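Local coordinates for K5 lyase (Enterobacteria phage k1-5, PDB 2X3H), which cleaves the K5 capsular polysaccharide, heparosan, by an eliminative lyase reaction, probably as part of a trimeric phage tail spike, at residues 165-179 / 193-207. Sequence-based numbering, arbitrary orientation.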
# COMPACT_ATOMS: atom_id res chain seq x y z
N GLY A 165 29.37 -9.77 -6.89
CA GLY A 165 29.58 -8.34 -6.76
C GLY A 165 28.96 -7.78 -5.51
O GLY A 165 27.97 -8.33 -4.99
N SER A 166 29.57 -6.72 -5.01
CA SER A 166 29.01 -5.99 -3.88
C SER A 166 28.94 -4.51 -4.20
O SER A 166 29.84 -3.95 -4.83
CB SER A 166 29.85 -6.22 -2.61
OG SER A 166 31.19 -5.79 -2.79
N ASP A 167 27.86 -3.88 -3.77
CA ASP A 167 27.76 -2.43 -3.81
C ASP A 167 28.00 -1.89 -5.22
O ASP A 167 28.66 -0.88 -5.40
CB ASP A 167 28.74 -1.80 -2.81
CG ASP A 167 28.34 -2.08 -1.37
OD1 ASP A 167 27.24 -2.64 -1.16
OD2 ASP A 167 29.12 -1.72 -0.46
N VAL A 168 27.41 -2.57 -6.20
CA VAL A 168 27.48 -2.09 -7.58
C VAL A 168 26.17 -1.38 -7.90
O VAL A 168 25.09 -1.87 -7.60
CB VAL A 168 27.71 -3.26 -8.58
CG1 VAL A 168 27.71 -2.76 -10.02
CG2 VAL A 168 29.02 -3.98 -8.24
N THR A 169 26.28 -0.21 -8.51
CA THR A 169 25.09 0.52 -8.94
C THR A 169 25.02 0.54 -10.45
O THR A 169 25.97 0.93 -11.13
CB THR A 169 25.11 1.95 -8.38
OG1 THR A 169 24.96 1.87 -6.96
CG2 THR A 169 23.99 2.79 -8.96
N VAL A 170 23.89 0.08 -10.99
CA VAL A 170 23.66 0.12 -12.43
C VAL A 170 22.49 1.08 -12.62
O VAL A 170 21.39 0.81 -12.14
CB VAL A 170 23.28 -1.27 -13.00
CG1 VAL A 170 23.01 -1.18 -14.51
CG2 VAL A 170 24.39 -2.29 -12.72
N SER A 171 22.72 2.19 -13.30
CA SER A 171 21.68 3.20 -13.36
C SER A 171 21.55 3.86 -14.72
O SER A 171 22.56 4.20 -15.37
CB SER A 171 21.87 4.27 -12.28
OG SER A 171 23.11 4.92 -12.40
N ASP A 172 20.30 4.04 -15.13
CA ASP A 172 20.01 4.70 -16.40
C ASP A 172 20.73 4.02 -17.56
O ASP A 172 21.43 4.68 -18.34
CB ASP A 172 20.35 6.17 -16.29
CG ASP A 172 19.42 6.89 -15.34
OD1 ASP A 172 18.19 6.70 -15.47
OD2 ASP A 172 19.91 7.61 -14.45
N VAL A 173 20.51 2.71 -17.65
CA VAL A 173 21.02 1.91 -18.75
C VAL A 173 19.90 1.42 -19.65
O VAL A 173 18.88 0.93 -19.17
CB VAL A 173 21.84 0.70 -18.25
CG1 VAL A 173 22.35 -0.14 -19.43
CG2 VAL A 173 23.01 1.17 -17.40
N ASN A 174 20.09 1.59 -20.96
CA ASN A 174 19.15 1.09 -21.96
C ASN A 174 19.69 -0.13 -22.69
O ASN A 174 20.79 -0.08 -23.25
CB ASN A 174 18.83 2.18 -22.98
CG ASN A 174 18.26 3.43 -22.33
OD1 ASN A 174 17.34 3.35 -21.52
ND2 ASN A 174 18.81 4.59 -22.68
N PHE A 175 18.92 -1.21 -22.69
CA PHE A 175 19.31 -2.44 -23.36
C PHE A 175 18.51 -2.57 -24.64
O PHE A 175 17.28 -2.58 -24.60
CB PHE A 175 19.08 -3.65 -22.45
CG PHE A 175 19.98 -3.67 -21.24
CD1 PHE A 175 19.54 -3.18 -20.01
CD2 PHE A 175 21.28 -4.16 -21.34
CE1 PHE A 175 20.37 -3.19 -18.89
CE2 PHE A 175 22.13 -4.17 -20.22
CZ PHE A 175 21.68 -3.68 -18.99
N SER A 176 19.20 -2.68 -25.77
CA SER A 176 18.53 -2.65 -27.06
C SER A 176 18.81 -3.90 -27.90
O SER A 176 19.83 -4.58 -27.69
CB SER A 176 18.94 -1.41 -27.85
OG SER A 176 20.34 -1.37 -28.03
N ASN A 177 17.89 -4.19 -28.83
CA ASN A 177 18.00 -5.30 -29.76
C ASN A 177 18.17 -6.64 -29.04
O ASN A 177 18.94 -7.50 -29.45
CB ASN A 177 19.14 -5.07 -30.76
CG ASN A 177 18.90 -5.77 -32.08
OD1 ASN A 177 17.75 -5.90 -32.53
ND2 ASN A 177 19.98 -6.22 -32.72
N VAL A 178 17.46 -6.79 -27.93
CA VAL A 178 17.61 -7.98 -27.09
C VAL A 178 16.86 -9.14 -27.73
O VAL A 178 15.70 -8.98 -28.15
CB VAL A 178 17.05 -7.72 -25.68
CG1 VAL A 178 17.46 -8.82 -24.71
CG2 VAL A 178 17.51 -6.37 -25.18
N LYS A 179 17.51 -10.31 -27.81
CA LYS A 179 16.95 -11.50 -28.46
C LYS A 179 17.40 -12.81 -27.80
O LYS A 179 18.29 -12.82 -26.93
CB LYS A 179 17.39 -11.56 -29.94
CG LYS A 179 16.89 -10.42 -30.81
CD LYS A 179 17.43 -10.54 -32.24
CE LYS A 179 17.08 -9.29 -33.04
NZ LYS A 179 17.58 -9.33 -34.47
N PRO A 193 26.83 -14.52 -2.45
CA PRO A 193 25.65 -13.77 -2.90
C PRO A 193 26.01 -12.34 -3.30
O PRO A 193 26.79 -11.68 -2.60
CB PRO A 193 24.76 -13.73 -1.65
CG PRO A 193 25.16 -14.93 -0.87
CD PRO A 193 26.64 -15.10 -1.11
N PRO A 194 25.45 -11.86 -4.43
CA PRO A 194 25.49 -10.42 -4.71
C PRO A 194 24.83 -9.67 -3.55
O PRO A 194 23.83 -10.15 -3.02
CB PRO A 194 24.64 -10.31 -5.99
CG PRO A 194 24.73 -11.63 -6.63
CD PRO A 194 24.77 -12.62 -5.48
N ASP A 195 25.39 -8.53 -3.14
CA ASP A 195 24.96 -7.87 -1.89
C ASP A 195 25.03 -6.37 -2.08
O ASP A 195 26.06 -5.84 -2.50
CB ASP A 195 25.90 -8.33 -0.76
CG ASP A 195 25.43 -7.96 0.65
OD1 ASP A 195 24.46 -7.18 0.84
OD2 ASP A 195 26.07 -8.45 1.62
N GLY A 196 23.93 -5.67 -1.78
CA GLY A 196 23.97 -4.22 -1.80
C GLY A 196 23.89 -3.58 -3.19
O GLY A 196 24.31 -2.43 -3.38
N LEU A 197 23.36 -4.32 -4.15
CA LEU A 197 23.25 -3.78 -5.51
C LEU A 197 22.18 -2.71 -5.56
O LEU A 197 21.19 -2.77 -4.83
CB LEU A 197 22.87 -4.88 -6.51
CG LEU A 197 23.74 -6.15 -6.48
CD1 LEU A 197 23.32 -7.14 -7.56
CD2 LEU A 197 25.21 -5.82 -6.61
N MET A 198 22.37 -1.72 -6.43
CA MET A 198 21.31 -0.78 -6.74
C MET A 198 21.16 -0.77 -8.24
O MET A 198 22.07 -0.38 -8.96
CB MET A 198 21.65 0.62 -6.25
CG MET A 198 21.61 0.79 -4.73
SD MET A 198 22.14 2.45 -4.25
CE MET A 198 21.86 2.44 -2.48
N ILE A 199 20.01 -1.25 -8.71
CA ILE A 199 19.74 -1.35 -10.13
C ILE A 199 18.53 -0.47 -10.39
O ILE A 199 17.42 -0.79 -9.93
CB ILE A 199 19.44 -2.81 -10.52
CG1 ILE A 199 20.70 -3.67 -10.37
CG2 ILE A 199 18.84 -2.91 -11.92
CD1 ILE A 199 20.41 -5.17 -10.38
N LYS A 200 18.72 0.64 -11.10
CA LYS A 200 17.66 1.62 -11.21
C LYS A 200 17.62 2.30 -12.56
O LYS A 200 18.67 2.61 -13.14
CB LYS A 200 17.77 2.66 -10.10
CG LYS A 200 19.14 3.30 -9.96
CD LYS A 200 19.29 3.91 -8.57
CE LYS A 200 20.64 4.56 -8.39
NZ LYS A 200 20.57 5.59 -7.31
N GLY A 201 16.42 2.55 -13.06
CA GLY A 201 16.29 3.25 -14.33
C GLY A 201 16.77 2.39 -15.47
O GLY A 201 17.71 2.76 -16.19
N ILE A 202 16.15 1.23 -15.64
CA ILE A 202 16.56 0.30 -16.68
C ILE A 202 15.48 0.19 -17.73
O ILE A 202 14.32 -0.00 -17.39
CB ILE A 202 16.76 -1.10 -16.10
CG1 ILE A 202 17.77 -1.07 -14.95
CG2 ILE A 202 17.14 -2.09 -17.17
CD1 ILE A 202 19.15 -0.51 -15.31
N ARG A 203 15.87 0.30 -19.00
CA ARG A 203 14.97 -0.01 -20.13
C ARG A 203 15.47 -1.25 -20.86
O ARG A 203 16.67 -1.43 -21.02
CB ARG A 203 14.91 1.14 -21.13
CG ARG A 203 14.25 2.41 -20.60
CD ARG A 203 13.92 3.39 -21.74
NE ARG A 203 13.42 4.68 -21.29
CZ ARG A 203 14.19 5.70 -20.91
NH1 ARG A 203 15.52 5.57 -20.90
NH2 ARG A 203 13.64 6.86 -20.53
N GLY A 204 14.53 -2.09 -21.30
CA GLY A 204 14.86 -3.28 -22.10
C GLY A 204 13.83 -3.43 -23.19
O GLY A 204 12.63 -3.30 -22.93
N SER A 205 14.28 -3.70 -24.42
CA SER A 205 13.39 -3.94 -25.54
C SER A 205 13.73 -5.26 -26.23
O SER A 205 14.76 -5.38 -26.90
CB SER A 205 13.48 -2.79 -26.55
OG SER A 205 12.56 -2.99 -27.61
N TYR A 206 12.86 -6.25 -26.05
CA TYR A 206 13.08 -7.59 -26.58
C TYR A 206 12.32 -7.76 -27.89
O TYR A 206 11.28 -7.14 -28.10
CB TYR A 206 12.60 -8.61 -25.54
CG TYR A 206 12.95 -10.06 -25.83
CD1 TYR A 206 12.04 -10.90 -26.46
CD2 TYR A 206 14.17 -10.59 -25.42
CE1 TYR A 206 12.34 -12.23 -26.72
CE2 TYR A 206 14.49 -11.91 -25.67
CZ TYR A 206 13.57 -12.73 -26.32
OH TYR A 206 13.87 -14.06 -26.56
N SER A 207 12.85 -8.60 -28.79
CA SER A 207 12.09 -9.01 -29.97
C SER A 207 12.23 -10.51 -30.21
O SER A 207 13.19 -11.14 -29.76
CB SER A 207 12.45 -8.20 -31.22
OG SER A 207 13.74 -8.53 -31.70
O HOH W 1 29.10 -11.51 -4.64
O HOH W 2 17.33 3.87 -18.74
O HOH W 3 17.57 7.66 -21.77
O HOH W 4 15.27 -7.03 -30.29
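Ile202 pushes its two branches into the hollow lined by Val170, Val173 and Phe175 on the inward side of these two neighbouring rungs. Its CD1 lies 4.0 Å from Val170 CG1 and also meets Val173 CB, so the tip of the side chain sits across the corner at Asp172 and Gly201. The other branch, CG2, is anti to the backbone N and comes in the ring plane to the edge of Phe175, 3.8 Å from CE1; Val173 CG1 lies over one face of that ring, toward its rim. Farther along, Val178 CG1 rests against Tyr206 CD2 at 3.8 Å, the two side chains crossing at about a right angle. This is the stacking of consecutive coils in a right-handed parallel beta-helix: the axes of strands 168-171 and 198-200 come within 4.7 Å, both segments turn a corner at the same level, and a beta bulge between Phe175 and Val178 shifts the register by one. On the face turned toward the neighbouring subunits, Asn174 and Arg203 lie alongside each other. Arg203 NH1 donates to Asn174 OD1 (2.9 Å, 159° at the hydrogen); OD1 lies in the guanidinium plane, although the amide is turned 45° from it. NE and NH2 donate hydrogen bonds to Gly196 O and Thr169 OG1 of a neighbouring subunit. Just before the Asp172/Gly201 corner, Lys200 lies along Ser171, CG to CB 3.7 Å, and its extended chain carries CE to Thr169 CG2 and NZ to Asp172 of the other neighbouring subunit, an intersubunit salt bridge.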